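Local coordinates for tubulin-like protein CetZ (Methanosaeta thermophila, PDB 3ZID) that binds GTP, and as a GTPase of the tubulin/FtsZ kind is probably involved in controlling the shape of archaeal cells, at residues G232-Y237 with L317-L322; L7-C12 with S119-M124; V174-L179 with S188-I193. All coordinates share one frame; numbering follows the deposited sequence.

Contact 1: G232-Y237 with L317-L322; sequences GTLGYY and LSVLSL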
loop_
_atom_site.group_PDB
_atom_site.type_symbol
_atom_site.label_atom_id
_atom_site.label_comp_id
_atom_site.label_asym_id
_atom_site.label_seq_id
_atom_site.Cartn_x
_atom_site.Cartn_y
_atom_site.Cartn_z
ATOM N N GLY A 232 6.227 1.632 -6.296
ATOM C CA GLY A 232 6.105 3.065 -6.424
ATOM C C GLY A 232 5.221 3.606 -5.345
ATOM O O GLY A 232 4.988 2.957 -4.325
ATOM N N THR A 233 4.687 4.789 -5.588
ATOM C CA THR A 233 3.839 5.424 -4.610
ATOM C C THR A 233 2.974 6.462 -5.300
ATOM O O THR A 233 3.071 6.633 -6.519
ATOM C CB THR A 233 4.656 6.040 -3.443
ATOM O OG1 THR A 233 3.780 6.296 -2.332
ATOM C CG2 THR A 233 5.339 7.344 -3.864
ATOM N N LEU A 234 2.106 7.108 -4.527
ATOM C CA LEU A 234 1.263 8.181 -5.040
ATOM C C LEU A 234 1.624 9.485 -4.326
ATOM O O LEU A 234 1.757 9.525 -3.101
ATOM C CB LEU A 234 -0.213 7.873 -4.792
ATOM C CG LEU A 234 -0.766 6.620 -5.451
ATOM C CD1 LEU A 234 -2.244 6.434 -5.096
ATOM C CD2 LEU A 234 -0.611 6.719 -6.963
ATOM N N GLY A 235 1.737 10.558 -5.092
ATOM C CA GLY A 235 1.893 11.889 -4.524
ATOM C C GLY A 235 0.642 12.737 -4.773
ATOM O O GLY A 235 -0.176 12.437 -5.633
ATOM N N TYR A 236 0.482 13.795 -3.999
ATOM C CA TYR A 236 -0.761 14.528 -4.046
ATOM C C TYR A 236 -0.544 15.918 -3.517
ATOM O O TYR A 236 0.242 16.116 -2.596
ATOM C CB TYR A 236 -1.782 13.832 -3.174
ATOM C CG TYR A 236 -3.154 14.446 -3.152
ATOM C CD1 TYR A 236 -3.495 15.436 -2.240
ATOM C CD2 TYR A 236 -4.130 13.993 -4.024
ATOM C CE1 TYR A 236 -4.777 15.962 -2.215
ATOM C CE2 TYR A 236 -5.391 14.500 -4.001
ATOM C CZ TYR A 236 -5.712 15.488 -3.111
ATOM O OH TYR A 236 -6.998 15.967 -3.127
ATOM N N TYR A 237 -1.223 16.883 -4.122
ATOM C CA TYR A 237 -1.250 18.229 -3.593
ATOM C C TYR A 237 -2.485 18.953 -4.044
ATOM O O TYR A 237 -2.774 18.992 -5.227
ATOM C CB TYR A 237 -0.027 19.012 -4.030
ATOM C CG TYR A 237 -0.025 20.430 -3.494
ATOM C CD1 TYR A 237 0.354 20.716 -2.190
ATOM C CD2 TYR A 237 -0.437 21.480 -4.303
ATOM C CE1 TYR A 237 0.343 22.017 -1.719
ATOM C CE2 TYR A 237 -0.441 22.775 -3.843
ATOM C CZ TYR A 237 -0.065 23.032 -2.557
ATOM O OH TYR A 237 -0.096 24.318 -2.119
ATOM N N LEU A 317 -2.131 14.792 -8.864
ATOM C CA LEU A 317 -1.771 13.453 -8.459
ATOM C C LEU A 317 -0.548 13.013 -9.237
ATOM O O LEU A 317 -0.490 13.127 -10.450
ATOM C CB LEU A 317 -2.921 12.486 -8.713
ATOM C CG LEU A 317 -2.593 11.022 -8.369
ATOM C CD1 LEU A 317 -2.746 10.809 -6.906
ATOM C CD2 LEU A 317 -3.519 10.099 -9.133
ATOM N N SER A 318 0.423 12.478 -8.526
ATOM C CA SER A 318 1.580 11.901 -9.181
ATOM C C SER A 318 1.653 10.399 -8.893
ATOM O O SER A 318 1.466 9.953 -7.759
ATOM C CB SER A 318 2.853 12.618 -8.720
ATOM O OG SER A 318 2.997 12.532 -7.308
ATOM N N VAL A 319 1.888 9.622 -9.935
ATOM C CA VAL A 319 2.083 8.192 -9.772
ATOM C C VAL A 319 3.532 8.000 -10.104
ATOM O O VAL A 319 3.957 8.304 -11.204
ATOM C CB VAL A 319 1.192 7.348 -10.713
ATOM C CG1 VAL A 319 1.403 5.838 -10.449
ATOM C CG2 VAL A 319 -0.306 7.755 -10.565
ATOM N N LEU A 320 4.299 7.536 -9.127
ATOM C CA LEU A 320 5.742 7.372 -9.281
ATOM C C LEU A 320 6.103 5.902 -9.309
ATOM O O LEU A 320 5.494 5.088 -8.626
ATOM C CB LEU A 320 6.488 7.992 -8.113
ATOM C CG LEU A 320 6.381 9.494 -7.923
ATOM C CD1 LEU A 320 7.281 9.910 -6.764
ATOM C CD2 LEU A 320 6.780 10.197 -9.208
ATOM N N SER A 321 7.083 5.582 -10.135
ATOM C CA SER A 321 7.711 4.281 -10.176
ATOM C C SER A 321 9.156 4.428 -9.702
ATOM O O SER A 321 9.852 5.337 -10.148
ATOM C CB SER A 321 7.680 3.776 -11.625
ATOM O OG SER A 321 8.422 2.590 -11.796
ATOM N N LEU A 322 9.623 3.533 -8.829
ATOM C CA LEU A 322 10.963 3.671 -8.242
ATOM C C LEU A 322 12.026 2.891 -9.008
ATOM O O LEU A 322 11.771 1.776 -9.461
ATOM C CB LEU A 322 10.961 3.216 -6.779
ATOM C CG LEU A 322 9.982 4.024 -5.923
ATOM C CD1 LEU A 322 10.043 3.595 -4.458
ATOM C CD2 LEU A 322 10.243 5.544 -6.093
#

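Contact 2: L7-C12 with S119-M124; sequences LGVGQC and SFSPLM. With GDP (guanosine-5'-diphosphate), chain C.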
loop_
_atom_site.group_PDB
_atom_site.type_symbol
_atom_site.label_atom_id
_atom_site.label_comp_id
_atom_site.label_asym_id
_atom_site.label_seq_id
_atom_site.Cartn_x
_atom_site.Cartn_y
_atom_site.Cartn_z
ATOM N N LEU A 7 -10.256 -4.547 -3.008
ATOM C CA LEU A 7 -10.253 -5.594 -1.979
ATOM C C LEU A 7 -9.427 -5.131 -0.795
ATOM O O LEU A 7 -8.215 -4.948 -0.925
ATOM C CB LEU A 7 -9.602 -6.854 -2.538
ATOM C CG LEU A 7 -10.268 -7.414 -3.782
ATOM C CD1 LEU A 7 -9.503 -8.616 -4.319
ATOM C CD2 LEU A 7 -11.697 -7.790 -3.446
ATOM N N GLY A 8 -10.065 -4.940 0.355
ATOM C CA GLY A 8 -9.351 -4.512 1.542
ATOM C C GLY A 8 -9.158 -5.725 2.445
ATOM O O GLY A 8 -10.115 -6.229 3.004
ATOM N N VAL A 9 -7.918 -6.185 2.584
ATOM C CA VAL A 9 -7.634 -7.478 3.227
ATOM C C VAL A 9 -6.927 -7.288 4.560
ATOM O O VAL A 9 -5.904 -6.603 4.646
ATOM C CB VAL A 9 -6.767 -8.337 2.298
ATOM C CG1 VAL A 9 -6.575 -9.747 2.846
ATOM C CG2 VAL A 9 -7.391 -8.359 0.900
ATOM N N GLY A 10 -7.482 -7.874 5.613
ATOM C CA GLY A 10 -6.920 -7.679 6.943
ATOM C C GLY A 10 -7.429 -6.380 7.536
ATOM O O GLY A 10 -8.124 -5.617 6.862
ATOM N N GLN A 11 -7.096 -6.113 8.791
ATOM C CA GLN A 11 -7.616 -4.913 9.452
ATOM C C GLN A 11 -7.259 -3.591 8.745
ATOM O O GLN A 11 -8.125 -2.732 8.510
ATOM C CB GLN A 11 -7.141 -4.855 10.904
ATOM C CG GLN A 11 -7.495 -3.544 11.581
ATOM C CD GLN A 11 -7.543 -3.673 13.073
ATOM O OE1 GLN A 11 -8.613 -3.612 13.684
ATOM N NE2 GLN A 11 -6.379 -3.849 13.680
ATOM N N CYS A 12 -5.976 -3.429 8.428
ATOM C CA CYS A 12 -5.512 -2.219 7.766
ATOM C C CYS A 12 -6.206 -2.065 6.405
ATOM O O CYS A 12 -6.790 -1.021 6.117
ATOM C CB CYS A 12 -3.995 -2.242 7.622
ATOM S SG CYS A 12 -3.317 -0.903 6.639
ATOM N N SER A 119 -0.523 -12.241 4.153
ATOM C CA SER A 119 -0.416 -13.603 3.617
ATOM C C SER A 119 -1.455 -13.900 2.548
ATOM O O SER A 119 -1.142 -14.487 1.514
ATOM C CB SER A 119 -0.489 -14.656 4.733
ATOM O OG SER A 119 -1.694 -14.565 5.469
ATOM N N PHE A 120 -2.693 -13.494 2.801
ATOM C CA PHE A 120 -3.774 -13.653 1.831
ATOM C C PHE A 120 -3.453 -12.936 0.527
ATOM O O PHE A 120 -3.728 -13.437 -0.555
ATOM C CB PHE A 120 -5.062 -13.018 2.360
ATOM C CG PHE A 120 -5.882 -13.899 3.257
ATOM C CD1 PHE A 120 -5.288 -14.708 4.224
ATOM C CD2 PHE A 120 -7.272 -13.879 3.155
ATOM C CE1 PHE A 120 -6.072 -15.507 5.057
ATOM C CE2 PHE A 120 -8.068 -14.663 3.971
ATOM C CZ PHE A 120 -7.465 -15.488 4.933
ATOM N N SER A 121 -2.927 -11.726 0.638
ATOM C CA SER A 121 -2.889 -10.829 -0.512
ATOM C C SER A 121 -2.030 -11.326 -1.673
ATOM O O SER A 121 -2.489 -11.341 -2.811
ATOM C CB SER A 121 -2.549 -9.392 -0.095
ATOM O OG SER A 121 -3.565 -8.875 0.758
ATOM N N PRO A 122 -0.785 -11.747 -1.397
ATOM C CA PRO A 122 -0.013 -12.302 -2.512
ATOM C C PRO A 122 -0.653 -13.554 -3.075
ATOM O O PRO A 122 -0.576 -13.757 -4.290
ATOM C CB PRO A 122 1.337 -12.630 -1.880
ATOM C CG PRO A 122 1.425 -11.703 -0.697
ATOM C CD PRO A 122 0.036 -11.581 -0.183
ATOM N N LEU A 123 -1.269 -14.371 -2.217
ATOM C CA LEU A 123 -1.933 -15.595 -2.674
ATOM C C LEU A 123 -3.120 -15.273 -3.545
ATOM O O LEU A 123 -3.333 -15.901 -4.591
ATOM C CB LEU A 123 -2.398 -16.460 -1.491
ATOM C CG LEU A 123 -1.266 -16.976 -0.604
ATOM C CD1 LEU A 123 -1.701 -17.925 0.540
ATOM C CD2 LEU A 123 -0.337 -17.652 -1.507
ATOM N N MET A 124 -3.887 -14.278 -3.106
ATOM C CA MET A 124 -5.091 -13.853 -3.807
ATOM C C MET A 124 -4.741 -13.224 -5.153
ATOM O O MET A 124 -5.449 -13.397 -6.139
ATOM C CB MET A 124 -5.868 -12.858 -2.942
ATOM C CG MET A 124 -7.356 -12.759 -3.283
ATOM S SD MET A 124 -8.229 -11.657 -2.149
ATOM C CE MET A 124 -7.463 -12.120 -0.610
HETATM P PB GDP C . -3.961 -8.309 9.901
HETATM O O1B GDP C . -3.686 -8.305 8.407
HETATM O O2B GDP C . -5.423 -8.000 10.159
HETATM O O3B GDP C . -3.604 -9.681 10.447
HETATM O O3A GDP C . -2.999 -7.251 10.628
HETATM P PA GDP C . -3.073 -5.670 10.357
HETATM O O1A GDP C . -3.642 -4.957 11.534
HETATM O O2A GDP C . -3.777 -5.308 9.068
HETATM O "O5'" GDP C . -1.521 -5.376 10.170
HETATM C "C5'" GDP C . -0.837 -4.628 11.163
HETATM C "C4'" GDP C . -0.026 -3.553 10.454
HETATM O "O4'" GDP C . -0.941 -2.660 9.817
HETATM C "C3'" GDP C . 0.735 -2.757 11.479
HETATM O "O3'" GDP C . 1.878 -2.227 10.812
HETATM C "C2'" GDP C . -0.236 -1.660 11.820
HETATM O "O2'" GDP C . 0.477 -0.509 12.258
HETATM C "C1'" GDP C . -0.896 -1.393 10.482
HETATM N N9 GDP C . -2.287 -0.945 10.549
HETATM C C8 GDP C . -3.307 -1.536 11.201
HETATM N N7 GDP C . -4.463 -0.865 10.977
HETATM C C5 GDP C . -4.166 0.171 10.165
HETATM C C6 GDP C . -4.910 1.258 9.524
HETATM O O6 GDP C . -6.124 1.389 9.728
HETATM N N1 GDP C . -4.238 2.103 8.744
HETATM C C2 GDP C . -2.921 1.992 8.525
HETATM N N2 GDP C . -2.327 2.905 7.727
HETATM N N3 GDP C . -2.153 1.019 9.071
HETATM C C4 GDP C . -2.731 0.099 9.875
#

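Contact 3: V174-L179 with S188-I193; sequences VDNQYL and SAYDRI. With GDP (guanosine-5'-diphosphate), chain C.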
loop_
_atom_site.group_PDB
_atom_site.type_symbol
_atom_site.label_atom_id
_atom_site.label_comp_id
_atom_site.label_asym_id
_atom_site.label_seq_id
_atom_site.Cartn_x
_atom_site.Cartn_y
_atom_site.Cartn_z
ATOM N N VAL A 174 2.851 2.492 0.923
ATOM C CA VAL A 174 2.345 3.435 1.910
ATOM C C VAL A 174 3.196 3.252 3.177
ATOM O O VAL A 174 3.186 2.187 3.804
ATOM C CB VAL A 174 0.855 3.162 2.235
ATOM C CG1 VAL A 174 0.283 4.227 3.189
ATOM C CG2 VAL A 174 0.029 3.083 0.942
ATOM N N ASP A 175 3.945 4.282 3.543
ATOM C CA ASP A 175 4.863 4.177 4.677
ATOM C C ASP A 175 4.254 4.763 5.949
ATOM O O ASP A 175 4.244 5.969 6.131
ATOM C CB ASP A 175 6.179 4.875 4.358
ATOM C CG ASP A 175 7.238 4.671 5.452
ATOM O OD1 ASP A 175 6.985 3.915 6.421
ATOM O OD2 ASP A 175 8.343 5.235 5.314
ATOM N N ASN A 176 3.759 3.899 6.835
ATOM C CA ASN A 176 3.144 4.373 8.076
ATOM C C ASN A 176 4.092 5.273 8.870
ATOM O O ASN A 176 3.664 6.240 9.491
ATOM C CB ASN A 176 2.698 3.202 8.964
ATOM C CG ASN A 176 1.276 2.733 8.680
ATOM O OD1 ASN A 176 0.573 3.281 7.822
ATOM N ND2 ASN A 176 0.847 1.690 9.402
ATOM N N GLN A 177 5.380 4.954 8.841
ATOM C CA GLN A 177 6.347 5.692 9.642
ATOM C C GLN A 177 6.475 7.123 9.183
ATOM O O GLN A 177 6.350 8.053 9.974
ATOM C CB GLN A 177 7.719 5.001 9.613
ATOM C CG GLN A 177 8.753 5.623 10.554
ATOM C CD GLN A 177 8.266 5.693 11.994
ATOM O OE1 GLN A 177 7.799 4.694 12.549
ATOM N NE2 GLN A 177 8.376 6.874 12.607
ATOM N N TYR A 178 6.695 7.297 7.889
ATOM C CA TYR A 178 6.849 8.628 7.342
ATOM C C TYR A 178 5.560 9.429 7.529
ATOM O O TYR A 178 5.600 10.637 7.772
ATOM C CB TYR A 178 7.197 8.536 5.857
ATOM C CG TYR A 178 7.449 9.891 5.241
ATOM C CD1 TYR A 178 8.572 10.634 5.601
ATOM C CD2 TYR A 178 6.538 10.459 4.347
ATOM C CE1 TYR A 178 8.808 11.880 5.050
ATOM C CE2 TYR A 178 6.762 11.718 3.800
ATOM C CZ TYR A 178 7.900 12.418 4.154
ATOM O OH TYR A 178 8.134 13.669 3.621
ATOM N N LEU A 179 4.418 8.746 7.471
ATOM C CA LEU A 179 3.130 9.435 7.511
ATOM C C LEU A 179 2.621 9.591 8.941
ATOM O O LEU A 179 1.679 10.343 9.191
ATOM C CB LEU A 179 2.097 8.702 6.652
ATOM C CG LEU A 179 2.425 8.602 5.153
ATOM C CD1 LEU A 179 1.339 7.840 4.395
ATOM C CD2 LEU A 179 2.622 9.981 4.531
ATOM N N SER A 188 -5.898 8.093 15.541
ATOM C CA SER A 188 -5.860 9.297 14.709
ATOM C C SER A 188 -4.818 9.192 13.604
ATOM O O SER A 188 -5.032 9.667 12.497
ATOM C CB SER A 188 -5.597 10.540 15.560
ATOM O OG SER A 188 -6.689 10.778 16.430
ATOM N N ALA A 189 -3.697 8.552 13.912
ATOM C CA ALA A 189 -2.649 8.331 12.920
ATOM C C ALA A 189 -3.189 7.492 11.760
ATOM O O ALA A 189 -3.005 7.837 10.590
ATOM C CB ALA A 189 -1.436 7.660 13.549
ATOM N N TYR A 190 -3.824 6.374 12.100
ATOM C CA TYR A 190 -4.438 5.515 11.104
ATOM C C TYR A 190 -5.449 6.286 10.274
ATOM O O TYR A 190 -5.455 6.164 9.061
ATOM C CB TYR A 190 -5.136 4.317 11.744
ATOM C CG TYR A 190 -4.194 3.275 12.294
ATOM C CD1 TYR A 190 -2.892 3.175 11.831
ATOM C CD2 TYR A 190 -4.620 2.361 13.245
ATOM C CE1 TYR A 190 -2.036 2.215 12.324
ATOM C CE2 TYR A 190 -3.761 1.388 13.737
ATOM C CZ TYR A 190 -2.478 1.322 13.266
ATOM O OH TYR A 190 -1.610 0.366 13.752
ATOM N N ASP A 191 -6.313 7.045 10.933
ATOM C CA ASP A 191 -7.319 7.827 10.209
ATOM C C ASP A 191 -6.685 8.809 9.232
ATOM O O ASP A 191 -7.129 8.917 8.086
ATOM C CB ASP A 191 -8.256 8.553 11.169
ATOM C CG ASP A 191 -9.147 7.599 11.938
ATOM O OD1 ASP A 191 -9.241 6.413 11.552
ATOM O OD2 ASP A 191 -9.765 8.035 12.930
ATOM N N ARG A 192 -5.636 9.510 9.661
ATOM C CA ARG A 192 -4.987 10.433 8.732
ATOM C C ARG A 192 -4.432 9.680 7.531
ATOM O O ARG A 192 -4.655 10.061 6.389
ATOM C CB ARG A 192 -3.869 11.210 9.406
ATOM C CG ARG A 192 -3.225 12.266 8.484
ATOM C CD ARG A 192 -2.079 13.003 9.178
ATOM N NE ARG A 192 -1.605 14.146 8.397
ATOM C CZ ARG A 192 -0.544 14.130 7.593
ATOM N NH1 ARG A 192 0.188 13.032 7.475
ATOM N NH2 ARG A 192 -0.202 15.224 6.919
ATOM N N ILE A 193 -3.689 8.614 7.798
ATOM C CA ILE A 193 -3.078 7.852 6.725
ATOM C C ILE A 193 -4.132 7.276 5.790
ATOM O O ILE A 193 -4.032 7.438 4.577
ATOM C CB ILE A 193 -2.201 6.722 7.267
ATOM C CG1 ILE A 193 -0.979 7.310 7.992
ATOM C CG2 ILE A 193 -1.789 5.797 6.134
ATOM C CD1 ILE A 193 -0.235 6.333 8.880
HETATM P PB GDP C . -3.961 -8.309 9.901
HETATM O O1B GDP C . -3.686 -8.305 8.407
HETATM O O2B GDP C . -5.423 -8.000 10.159
HETATM O O3B GDP C . -3.604 -9.681 10.447
HETATM O O3A GDP C . -2.999 -7.251 10.628
HETATM P PA GDP C . -3.073 -5.670 10.357
HETATM O O1A GDP C . -3.642 -4.957 11.534
HETATM O O2A GDP C . -3.777 -5.308 9.068
HETATM O "O5'" GDP C . -1.521 -5.376 10.170
HETATM C "C5'" GDP C . -0.837 -4.628 11.163
HETATM C "C4'" GDP C . -0.026 -3.553 10.454
HETATM O "O4'" GDP C . -0.941 -2.660 9.817
HETATM C "C3'" GDP C . 0.735 -2.757 11.479
HETATM O "O3'" GDP C . 1.878 -2.227 10.812
HETATM C "C2'" GDP C . -0.236 -1.660 11.820
HETATM O "O2'" GDP C . 0.477 -0.509 12.258
HETATM C "C1'" GDP C . -0.896 -1.393 10.482
HETATM N N9 GDP C . -2.287 -0.945 10.549
HETATM C C8 GDP C . -3.307 -1.536 11.201
HETATM N N7 GDP C . -4.463 -0.865 10.977
HETATM C C5 GDP C . -4.166 0.171 10.165
HETATM C C6 GDP C . -4.910 1.258 9.524
HETATM O O6 GDP C . -6.124 1.389 9.728
HETATM N N1 GDP C . -4.238 2.103 8.744
HETATM C C2 GDP C . -2.921 1.992 8.525
HETATM N N2 GDP C . -2.327 2.905 7.727
HETATM N N3 GDP C . -2.153 1.019 9.071
HETATM C C4 GDP C . -2.731 0.099 9.875
#

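Contact 1: G232-Y237 with L317-L322
The strands 232-237 and 317-322 run antiparallel in the four-stranded mixed sheet of the second domain of the tubulin/FtsZ fold, 232-238 being an outermost strand of that sheet. Four backbone hydrogen bonds join them in two pairs, Thr233 with Leu320 and Gly235 with Ser318. The straightest is Leu320 N to Thr233 O, 3.0 Å at 175°, and the shortest is Gly235 N to Ser318 O at 2.7 Å, which meets a lone pair.

On one face Leu234 and Val319 lie side by side and point the same way. Leu234 has CG anti to its carbonyl carbon (chi1 -61°), which carries CD2 across to CG2 of Val319, 3.8 Å away. Leu317 takes the other course: with CG anti to the backbone N (chi1 177°) it leans over the neighbouring strand until CD1 is 3.3 Å from Gly235 O. Branched apolar residues suit these three positions, where helices press on Leu317 (Phe203 and Leu204 of helix 186-210) and on Val319 (Phe221 of helix 219-225). Gly232 belongs to this face too; a CB there would collide with Leu320 O, which lies 3.1 Å from CA and accepts a CA-H...O contact.

The opposite face carries Thr233, whose OG1 is hydrogen-bonded to Leu173 O, and Leu320. Here Gly235 leaves its place to a serine hydroxyl: Ser318 holds OG in the crowded position between backbone N and carbonyl carbon, where it is hydrogen-bonded to Ser253 O and lies just 3.1 Å from Gly235 CA.

Contact 2: L7-C12 with S119-M124
A serine hydroxyl sits in the middle of an otherwise apolar contact: Ser121 OG rests against the side chain of Val9, 3.6 Å from its CB, without bonding across. Its polarity is met within its own helix, by Gly117 O. The torsion that allows this turns OG anti to the carbonyl carbon (chi1 -63°), back over the preceding turn. Serine suits the buried place: it is small, and its one polar atom is satisfied by the Gly117 carbonyl.

The branches of Val9 go separate ways. CG1 points at Phe120 and lies 3.6 Å from its CB, crossing obliquely; CG2 meets Met124 tip to tip, 4.1 Å from CE. Met124 sets out with CG anti to the backbone N and bends at chi3 (-41°). This flexible thioether can thus touch Leu7 with its sulfur, SD being 3.9 Å from CD1, and Val9 with its methyl.

The strand 7-9 belongs to the parallel sheet of the tubulin/FtsZ GTPase domain, and helix 117-131 packs on that sheet. Just beyond Val9 the chain turns through Gly10 with positive phi (83°); a CB here would collide with GDP O1B and with the carbonyl O of Val9, so glycine is called for. The amides that follow grip the diphosphate: Gln11 N donates to GDP O2B at 2.9 Å and Cys12 N to O2A at 3.0 Å, both bonds nearly straight. Helix 117-131 kinks at Pro122, whose nitrogen has no bond to the turn before; at its first residue, Gly117 gives its N to the same nucleotide. Phe120 also meets the ring of Phe86 edge-to-face.

Contact 3: V174-L179 with S188-I193
The ring of Tyr190 lies with one face against the guanine of GDP, whose C5 sits 3.5 Å above the ring plane, over its centre. At the rim of the ring the phenol OH donates to the ribose O2', 2.7 Å away, so one tyrosine holds both base and sugar. The amide of Asn176 reads the guanine with both its atoms: OD1 accepts from N2 at 2.9 Å and ND2 donates to N3 at 3.1 Å, which suits asparagine's paired acceptor and donor. Leu179 O approaches the Arg192 guanidinium at its edge, near its plane, 3.5 Å from NH1.

Ile193 ties the two segments together. Its side chain crosses that of Asn176 at about a right angle, CD1 lying 3.3 Å from OD1, while CG1 meets Leu179 CB at 3.6 Å and CG2 touches Val174 CG1. A branched apolar residue suits this place because its branches touch Asn176, Leu179 and Val174 at once. Asp175 is the N-cap of the short helix 176-179, its OD1 accepting from Gln177 N.

Strand end, short helix and the long helix 186-210 together form part of the guanine pocket in this tubulin/FtsZ fold.

Contacts 2 and 3 hold the two ends of GDP: the turn of contact 2 binds the diphosphate, while contact 3 receives base and ribose. Their centres are 18 Å apart, their nearest atoms about 6 Å, and both reach the same parallel sheet, contact 2 through strand 3-9 in its interior and contact 3 through the outermost strand 172-175. Contact 1 lies in the other sheet. Its nearest atoms are about 5 Å from those of contact 3, and the Thr233 side chain is about 12 Å from GDP. Helix 186-210 joins the halves, carrying Tyr190 and Ile193 at the nucleotide and, further along, side chains that touch Leu317 of contact 1.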